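Local coordinates for putative lipase (PDB 3BZW), which probably acts as an SGNH-type (GDSL family) esterase or lipase, perhaps cleaving acyl chains from lysophospholipids, at residues A[227-230]-A[231-234]. Sequence-based numbering, arbitrary orientation.
Sequences EEQL and IYFY
Gln229 O and Leu230 O accept backbone hydrogen bonds from residues three further on, which winds this stretch into a 3-10 turn. Tyr232 N donates to Gln229 O at 3.1 Å, although the modelled place of this nitrogen is less certain; Phe233 N donates to Leu230 O at 2.9 Å.

Gln229 O also meets both aromatic side chains: Phe233 turns a ring edge to it, CD2 at 3.7 Å and in plane, while Tyr232 CD2 lies at 3.5 Å obliquely. With chi1 at -67°, CG of Phe233 lies beside its own backbone N, and this brings the CD2 edge of the ring back beside Gln229 O. Apolar contact is thinner. Leu230 CD2 approaches Phe233 CD2 at 4.4 Å, and Ile231 CG1 sits over the rim of one Tyr232 face while also touching Glu228 O at 3.7 Å.

The polar ends reach beyond the turn: Gln229 NE2 donates hydrogen bonds to Gly221 O and to Pro159 O of the second subunit, OE1 accepts from Asn223 N and from Lys155 NZ of the second subunit, and Tyr232 OH is hydrogen-bonded to Arg250 NH1. The turn lies in the loop between helices 216-219 and 245-258, with Ile231 and Tyr232 packed on Lys246 of the latter, and forms part of the interface with the second subunit.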
loop_
_atom_site.group_PDB
_atom_site.type_symbol
_atom_site.label_atom_id
_atom_site.label_comp_id
_atom_site.label_asym_id
_atom_site.label_seq_id
_atom_site.Cartn_x
_atom_site.Cartn_y
_atom_site.Cartn_z
ATOM N N GLU A 227 -0.253 20.481 26.493
ATOM C CA GLU A 227 -0.189 21.432 27.598
ATOM C C GLU A 227 -1.055 21.120 28.808
ATOM O O GLU A 227 -0.599 21.244 29.944
ATOM C CB GLU A 227 -0.516 22.837 27.092
ATOM C CG GLU A 227 0.641 23.521 26.382
ATOM C CD GLU A 227 0.214 24.799 25.679
ATOM O OE1 GLU A 227 -0.640 25.528 26.232
ATOM O OE2 GLU A 227 0.740 25.078 24.579
ATOM N N GLU A 228 -2.301 20.726 28.567
ATOM C CA GLU A 228 -3.223 20.416 29.654
ATOM C C GLU A 228 -2.735 19.275 30.553
ATOM O O GLU A 228 -3.134 19.182 31.715
ATOM C CB GLU A 228 -4.607 20.074 29.094
ATOM C CG GLU A 228 -5.354 21.244 28.435
ATOM C CD GLU A 228 -4.683 21.761 27.170
ATOM O OE1 GLU A 228 -4.102 20.949 26.423
ATOM O OE2 GLU A 228 -4.757 22.984 26.912
ATOM N N GLN A 229 -1.873 18.406 30.030
ATOM C CA GLN A 229 -1.368 17.296 30.840
ATOM C C GLN A 229 -0.075 17.617 31.593
ATOM O O GLN A 229 0.513 16.741 32.241
ATOM C CB GLN A 229 -1.173 16.043 29.974
ATOM C CG GLN A 229 -2.476 15.492 29.412
ATOM C CD GLN A 229 -2.384 14.022 29.026
ATOM O OE1 GLN A 229 -1.632 13.643 28.123
ATOM N NE2 GLN A 229 -3.152 13.182 29.720
ATOM N N LEU A 230 0.369 18.870 31.522
ATOM C CA LEU A 230 1.589 19.262 32.223
ATOM C C LEU A 230 1.352 19.262 33.732
ATOM O O LEU A 230 2.278 19.463 34.519
ATOM C CB LEU A 230 2.075 20.638 31.741
ATOM C CG LEU A 230 2.721 20.627 30.343
ATOM C CD1 LEU A 230 3.061 22.045 29.894
ATOM C CD2 LEU A 230 3.986 19.769 30.375
ATOM N N ILE A 231 0.102 19.025 34.128
ATOM C CA ILE A 231 -0.253 18.949 35.539
ATOM C C ILE A 231 0.469 17.750 36.152
ATOM O O ILE A 231 0.561 17.632 37.369
ATOM C CB ILE A 231 -1.773 18.733 35.740
ATOM C CG1 ILE A 231 -2.237 17.528 34.914
ATOM C CG2 ILE A 231 -2.541 19.988 35.359
ATOM C CD1 ILE A 231 -3.709 17.191 35.081
ATOM N N TYR A 232 0.969 16.860 35.296
ATOM C CA TYR A 232 1.684 15.668 35.742
ATOM C C TYR A 232 3.201 15.834 35.745
ATOM O O TYR A 232 3.930 14.898 36.077
ATOM C CB TYR A 232 1.330 14.479 34.849
ATOM C CG TYR A 232 -0.085 13.983 35.008
ATOM C CD1 TYR A 232 -0.527 13.466 36.223
ATOM C CD2 TYR A 232 -0.977 14.004 33.936
ATOM C CE1 TYR A 232 -1.821 12.977 36.371
ATOM C CE2 TYR A 232 -2.271 13.516 34.070
ATOM C CZ TYR A 232 -2.686 13.007 35.290
ATOM O OH TYR A 232 -3.967 12.534 35.432
ATOM N N PHE A 233 3.674 17.018 35.366
ATOM C CA PHE A 233 5.108 17.273 35.318
ATOM C C PHE A 233 5.522 18.404 36.261
ATOM O O PHE A 233 4.734 19.298 36.559
ATOM C CB PHE A 233 5.521 17.512 33.864
ATOM C CG PHE A 233 5.386 16.278 33.013
ATOM C CD1 PHE A 233 6.468 15.416 32.836
ATOM C CD2 PHE A 233 4.145 15.914 32.484
ATOM C CE1 PHE A 233 6.315 14.204 32.150
ATOM C CE2 PHE A 233 3.980 14.707 31.796
ATOM C CZ PHE A 233 5.066 13.849 31.630
ATOM N N TYR A 234 6.768 18.351 36.727
ATOM C CA TYR A 234 7.274 19.297 37.722
ATOM C C TYR A 234 7.253 20.809 37.524
ATOM O O TYR A 234 6.801 21.539 38.408
ATOM C CB TYR A 234 8.695 18.906 38.135
ATOM C CG TYR A 234 9.049 19.419 39.512
ATOM C CD1 TYR A 234 8.517 18.817 40.655
ATOM C CD2 TYR A 234 9.863 20.540 39.675
ATOM C CE1 TYR A 234 8.782 19.321 41.926
ATOM C CE2 TYR A 234 10.137 21.053 40.948
ATOM C CZ TYR A 234 9.591 20.437 42.065
ATOM O OH TYR A 234 9.851 20.941 43.321
#